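Local coordinates for protein cryptochrome DASH, chloroplastic/mitochondrial (Arabidopsis thaliana, PDB 2J4D) that repairs cyclobutane pyrimidine dimers in single-stranded DNA, binding FAD and a folate light antenna, and may also serve as a photoreceptor, at residues Y331-F344 against Y423-G435. Sequence-based numbering, arbitrary orientation.
Sequences YFRFLSIKCGNSLF and YDPCSNYGNWTYG. With FAD (flavin-adenine dinucleotide), chain C.
Phe-332 is the knob that locks helix 331-339 onto helix 425-435 in the all-helical FAD-binding domain of the photolyase/cryptochrome fold, its ring set in a hole made by Ser-427, Gly-430, Asn-431 and Tyr-434. The helices run nearly at right angles (83°), their axes 8.0 Å apart, and small residues at the crossing, Gly-430 and Cys-426, suit this close approach. Gly-430 has no side chain, so Phe-332 CE1 rests 3.4 Å from the backbone carbon C of Gly-430. With its CG anti to the carbonyl carbon (chi1 -79°), Phe-332 turns one edge onto the face of Tyr-434, a T-shaped pair, while the Asn-431 amide crosses it at CE2 and Asn-431 N lies over one face. That amide is held in place: ND2 donates to Ser-427 O and, almost straight, to FAD N1A, while OD1 accepts from FAD N6A, so the asparagine reads the adenine edge.

Cys-426 lays SG over one face of the Arg-333 guanidinium. Asp-424, the N-cap of helix 425-435, takes Ser-427 N on OD2 and leaves OD1 for a long salt bridge to Arg-333 NH2; a water donates to that OD1 and accepts weakly from NH2, and Glu-144 binds NH1. Leu-343 CG packs 3.6 Å from Tyr-429 CB. Phe-344 and Tyr-429 line the antenna-folate pocket, the former's edge on the latter's face, planes 79° apart.

Looser packing surrounds Tyr-434, partly exposed like Leu-335, whose CD2 only grazes Tyr-434 OH at 4.5 Å. Tyr-331 OH is hydrogen-bonded to Pro-191 O; a water 2.7 Å from Tyr-434 OH donates to Tyr-331 OH at a long 3.3 Å.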
# COMPACT_ATOMS: atom_id res chain seq x y z
N TYR A 331 2.34 0.03 13.14
CA TYR A 331 1.32 0.14 14.17
C TYR A 331 -0.06 -0.24 13.68
O TYR A 331 -0.75 -1.02 14.33
CB TYR A 331 1.28 1.57 14.74
CG TYR A 331 0.32 1.75 15.89
CD1 TYR A 331 0.48 1.02 17.07
CD2 TYR A 331 -0.74 2.65 15.80
CE1 TYR A 331 -0.40 1.17 18.13
CE2 TYR A 331 -1.64 2.81 16.86
CZ TYR A 331 -1.46 2.07 18.02
OH TYR A 331 -2.34 2.23 19.07
N PHE A 332 -0.49 0.30 12.54
CA PHE A 332 -1.81 -0.06 12.05
C PHE A 332 -1.90 -1.52 11.63
O PHE A 332 -2.95 -2.15 11.74
CB PHE A 332 -2.24 0.86 10.90
CG PHE A 332 -2.74 2.21 11.37
CD1 PHE A 332 -3.81 2.29 12.26
CD2 PHE A 332 -2.15 3.38 10.94
CE1 PHE A 332 -4.28 3.52 12.71
CE2 PHE A 332 -2.60 4.62 11.38
CZ PHE A 332 -3.67 4.70 12.27
N ARG A 333 -0.78 -2.07 11.16
CA ARG A 333 -0.77 -3.48 10.76
C ARG A 333 -0.98 -4.35 12.00
O ARG A 333 -1.80 -5.28 11.99
CB ARG A 333 0.58 -3.81 10.08
CG ARG A 333 0.87 -5.29 9.91
CD ARG A 333 -0.05 -5.96 8.92
NE ARG A 333 0.16 -5.47 7.56
CZ ARG A 333 -0.37 -6.02 6.47
NH1 ARG A 333 -1.15 -7.10 6.59
NH2 ARG A 333 -0.14 -5.50 5.28
N PHE A 334 -0.28 -4.06 13.09
CA PHE A 334 -0.46 -4.86 14.31
C PHE A 334 -1.83 -4.58 14.91
O PHE A 334 -2.49 -5.48 15.44
CB PHE A 334 0.64 -4.55 15.35
CG PHE A 334 2.03 -4.94 14.90
CD1 PHE A 334 2.28 -6.22 14.41
CD2 PHE A 334 3.08 -4.03 14.97
CE1 PHE A 334 3.57 -6.58 14.00
CE2 PHE A 334 4.37 -4.39 14.56
CZ PHE A 334 4.62 -5.66 14.07
N LEU A 335 -2.28 -3.33 14.82
CA LEU A 335 -3.57 -2.95 15.37
C LEU A 335 -4.71 -3.71 14.67
O LEU A 335 -5.72 -4.03 15.29
CB LEU A 335 -3.76 -1.44 15.22
CG LEU A 335 -4.71 -0.66 16.15
CD1 LEU A 335 -4.45 -1.00 17.61
CD2 LEU A 335 -4.49 0.83 15.91
N SER A 336 -4.53 -4.02 13.39
CA SER A 336 -5.57 -4.75 12.66
C SER A 336 -5.81 -6.09 13.34
O SER A 336 -6.94 -6.58 13.39
CB SER A 336 -5.19 -4.96 11.19
OG SER A 336 -4.13 -5.90 11.03
N ILE A 337 -4.74 -6.69 13.87
CA ILE A 337 -4.87 -7.97 14.54
C ILE A 337 -5.62 -7.81 15.85
O ILE A 337 -6.56 -8.56 16.14
CB ILE A 337 -3.49 -8.59 14.83
CG1 ILE A 337 -2.72 -8.75 13.51
CG2 ILE A 337 -3.67 -9.95 15.49
CD1 ILE A 337 -1.29 -9.24 13.69
N LYS A 338 -5.23 -6.83 16.64
CA LYS A 338 -5.90 -6.61 17.92
C LYS A 338 -7.38 -6.25 17.74
O LYS A 338 -8.23 -6.70 18.52
CB LYS A 338 -5.20 -5.50 18.71
CG LYS A 338 -5.78 -5.28 20.11
CD LYS A 338 -5.08 -4.11 20.83
CE LYS A 338 -5.63 -3.92 22.23
NZ LYS A 338 -5.08 -2.72 22.91
N CYS A 339 -7.69 -5.46 16.73
CA CYS A 339 -9.07 -5.02 16.51
C CYS A 339 -9.98 -6.00 15.78
O CYS A 339 -11.19 -5.99 15.98
CB CYS A 339 -9.09 -3.70 15.73
SG CYS A 339 -8.34 -2.30 16.57
N GLY A 340 -9.40 -6.84 14.93
CA GLY A 340 -10.23 -7.76 14.19
C GLY A 340 -11.22 -6.95 13.37
O GLY A 340 -10.91 -5.84 12.91
N ASN A 341 -12.43 -7.48 13.20
CA ASN A 341 -13.43 -6.80 12.39
C ASN A 341 -14.02 -5.53 12.97
O ASN A 341 -14.81 -4.87 12.31
CB ASN A 341 -14.53 -7.78 12.00
CG ASN A 341 -14.00 -8.94 11.18
OD1 ASN A 341 -13.10 -8.77 10.36
ND2 ASN A 341 -14.56 -10.13 11.40
N SER A 342 -13.65 -5.16 14.20
CA SER A 342 -14.19 -3.91 14.75
C SER A 342 -13.56 -2.76 13.94
O SER A 342 -14.03 -1.61 13.97
CB SER A 342 -13.85 -3.76 16.24
OG SER A 342 -12.46 -3.60 16.44
N LEU A 343 -12.51 -3.09 13.20
CA LEU A 343 -11.83 -2.12 12.35
C LEU A 343 -12.74 -1.66 11.22
O LEU A 343 -12.57 -0.57 10.67
CB LEU A 343 -10.57 -2.77 11.74
CG LEU A 343 -9.74 -1.98 10.72
CD1 LEU A 343 -9.18 -0.69 11.34
CD2 LEU A 343 -8.60 -2.86 10.23
N PHE A 344 -13.73 -2.48 10.88
CA PHE A 344 -14.64 -2.16 9.79
C PHE A 344 -16.05 -1.78 10.21
O PHE A 344 -16.86 -1.38 9.37
CB PHE A 344 -14.71 -3.36 8.84
CG PHE A 344 -13.36 -3.92 8.47
CD1 PHE A 344 -12.48 -3.18 7.69
CD2 PHE A 344 -12.98 -5.20 8.89
CE1 PHE A 344 -11.24 -3.70 7.31
CE2 PHE A 344 -11.74 -5.74 8.52
CZ PHE A 344 -10.86 -4.99 7.73
N TYR A 423 -3.84 1.31 -1.40
CA TYR A 423 -4.84 0.77 -0.49
C TYR A 423 -4.30 -0.41 0.29
O TYR A 423 -3.78 -1.36 -0.29
CB TYR A 423 -6.09 0.31 -1.23
CG TYR A 423 -7.00 -0.48 -0.31
CD1 TYR A 423 -7.61 0.12 0.79
CD2 TYR A 423 -7.20 -1.85 -0.51
CE1 TYR A 423 -8.40 -0.61 1.68
CE2 TYR A 423 -7.99 -2.60 0.37
CZ TYR A 423 -8.59 -1.96 1.46
OH TYR A 423 -9.37 -2.68 2.34
N ASP A 424 -4.47 -0.32 1.60
CA ASP A 424 -4.04 -1.34 2.55
C ASP A 424 -5.17 -1.34 3.59
O ASP A 424 -5.49 -0.30 4.16
CB ASP A 424 -2.71 -0.91 3.18
CG ASP A 424 -2.20 -1.90 4.20
OD1 ASP A 424 -1.13 -2.49 3.95
OD2 ASP A 424 -2.86 -2.08 5.24
N PRO A 425 -5.81 -2.50 3.83
CA PRO A 425 -6.89 -2.47 4.81
C PRO A 425 -6.51 -1.93 6.19
O PRO A 425 -7.26 -1.16 6.78
CB PRO A 425 -7.38 -3.92 4.86
CG PRO A 425 -6.16 -4.71 4.46
CD PRO A 425 -5.59 -3.87 3.33
N CYS A 426 -5.35 -2.34 6.68
CA CYS A 426 -4.88 -1.93 7.99
C CYS A 426 -4.69 -0.42 8.07
O CYS A 426 -5.21 0.23 8.98
CB CYS A 426 -3.55 -2.62 8.32
SG CYS A 426 -3.58 -4.42 8.09
N SER A 427 -3.96 0.12 7.11
CA SER A 427 -3.69 1.55 7.09
C SER A 427 -4.91 2.38 6.71
O SER A 427 -5.17 3.42 7.30
CB SER A 427 -2.55 1.86 6.12
OG SER A 427 -1.30 1.42 6.63
N ASN A 428 -5.68 1.92 5.72
CA ASN A 428 -6.84 2.70 5.29
C ASN A 428 -7.91 2.79 6.37
O ASN A 428 -8.28 3.88 6.80
CB ASN A 428 -7.47 2.09 4.04
CG ASN A 428 -8.53 3.00 3.44
OD1 ASN A 428 -8.26 4.16 3.12
ND2 ASN A 428 -9.75 2.49 3.28
N TYR A 429 -8.41 1.64 6.80
CA TYR A 429 -9.44 1.65 7.82
C TYR A 429 -8.88 2.12 9.15
O TYR A 429 -9.60 2.73 9.95
CB TYR A 429 -10.06 0.25 7.91
CG TYR A 429 -10.94 -0.02 6.71
CD1 TYR A 429 -12.28 0.38 6.71
CD2 TYR A 429 -10.42 -0.60 5.55
CE1 TYR A 429 -13.08 0.20 5.58
CE2 TYR A 429 -11.22 -0.78 4.40
CZ TYR A 429 -12.55 -0.37 4.43
OH TYR A 429 -13.35 -0.52 3.32
N GLY A 430 -7.60 1.86 9.39
CA GLY A 430 -6.98 2.31 10.62
C GLY A 430 -7.03 3.83 10.68
O GLY A 430 -7.54 4.42 11.64
N ASN A 431 -6.51 4.48 9.64
CA ASN A 431 -6.52 5.93 9.61
C ASN A 431 -7.94 6.50 9.57
O ASN A 431 -8.20 7.55 10.17
CB ASN A 431 -5.70 6.44 8.42
CG ASN A 431 -4.21 6.47 8.71
OD1 ASN A 431 -3.72 7.37 9.40
ND2 ASN A 431 -3.47 5.50 8.18
N TRP A 432 -8.86 5.83 8.88
CA TRP A 432 -10.24 6.31 8.84
C TRP A 432 -10.90 6.26 10.23
O TRP A 432 -11.60 7.20 10.60
CB TRP A 432 -11.10 5.52 7.83
CG TRP A 432 -11.08 6.11 6.45
CD1 TRP A 432 -10.25 5.77 5.41
CD2 TRP A 432 -11.87 7.21 5.97
NE1 TRP A 432 -10.48 6.58 4.33
CE2 TRP A 432 -11.47 7.47 4.64
CE3 TRP A 432 -12.89 7.99 6.54
CZ2 TRP A 432 -12.04 8.49 3.87
CZ3 TRP A 432 -13.46 9.01 5.77
CH2 TRP A 432 -13.03 9.25 4.45
N THR A 433 -10.68 5.19 10.99
CA THR A 433 -11.29 5.11 12.32
C THR A 433 -10.77 6.25 13.17
O THR A 433 -11.52 6.86 13.94
CB THR A 433 -11.00 3.78 13.04
OG1 THR A 433 -9.59 3.62 13.24
CG2 THR A 433 -11.53 2.62 12.23
N TYR A 434 -9.47 6.55 13.04
CA TYR A 434 -8.86 7.65 13.78
C TYR A 434 -9.54 8.96 13.39
O TYR A 434 -10.05 9.68 14.24
CB TYR A 434 -7.37 7.73 13.46
CG TYR A 434 -6.50 7.02 14.48
CD1 TYR A 434 -6.79 5.71 14.88
CD2 TYR A 434 -5.40 7.66 15.05
CE1 TYR A 434 -6.00 5.06 15.82
CE2 TYR A 434 -4.60 7.01 15.99
CZ TYR A 434 -4.91 5.71 16.37
OH TYR A 434 -4.13 5.06 17.30
N GLY A 435 -9.53 9.26 12.09
CA GLY A 435 -10.14 10.49 11.61
C GLY A 435 -11.62 10.62 11.95
O GLY A 435 -12.11 11.72 12.19
PA FAD C . 5.36 9.54 3.54
O1A FAD C . 6.51 9.60 2.62
O2A FAD C . 5.01 10.73 4.36
O5B FAD C . 5.53 8.31 4.55
C5B FAD C . 6.42 7.21 4.23
C4B FAD C . 5.66 5.90 4.46
O4B FAD C . 5.23 5.85 5.82
C3B FAD C . 4.40 5.73 3.62
O3B FAD C . 4.67 5.31 2.30
C2B FAD C . 3.63 4.75 4.45
O2B FAD C . 3.91 3.40 4.20
C1B FAD C . 3.95 5.19 5.89
N9A FAD C . 2.98 6.12 6.51
C8A FAD C . 3.05 7.50 6.58
N7A FAD C . 2.01 8.03 7.21
C5A FAD C . 1.23 6.95 7.57
C6A FAD C . -0.01 6.86 8.25
N6A FAD C . -0.68 7.90 8.73
N1A FAD C . -0.54 5.60 8.44
C2A FAD C . 0.12 4.49 7.96
N3A FAD C . 1.30 4.51 7.30
C4A FAD C . 1.81 5.76 7.12
N1 FAD C . -1.57 4.66 3.72
C2 FAD C . -1.46 3.47 3.04
O2 FAD C . -0.38 2.95 2.86
N3 FAD C . -2.63 2.88 2.55
C4 FAD C . -3.91 3.41 2.70
O4 FAD C . -4.91 2.83 2.24
C4X FAD C . -4.01 4.64 3.41
N5 FAD C . -5.26 5.25 3.61
C5X FAD C . -5.37 6.40 4.41
C6 FAD C . -6.63 6.94 4.71
C7 FAD C . -6.77 8.10 5.51
C7M FAD C . -8.16 8.63 5.80
C8 FAD C . -5.59 8.73 6.02
C8M FAD C . -5.65 9.98 6.88
C9 FAD C . -4.32 8.20 5.72
C9A FAD C . -4.18 7.03 4.92
N10 FAD C . -2.91 6.46 4.60
C10 FAD C . -2.82 5.23 3.90
C1' FAD C . -1.68 6.93 5.32
C2' FAD C . -0.86 8.05 4.64
O2' FAD C . -1.71 9.12 4.28
C3' FAD C . -0.17 7.50 3.39
O3' FAD C . 0.65 6.36 3.71
C4' FAD C . 0.76 8.50 2.68
O4' FAD C . 0.02 9.64 2.23
C5' FAD C . 1.42 7.80 1.49
O5' FAD C . 2.31 8.71 0.83
P FAD C . 3.86 8.81 1.08
O1P FAD C . 4.39 7.48 0.74
O2P FAD C . 4.41 9.93 0.27
O3P FAD C . 4.09 9.24 2.59
O HOH W 1 -5.45 3.10 18.70
O HOH W 2 -5.40 -1.00 11.61
O HOH W 3 0.28 -2.83 6.25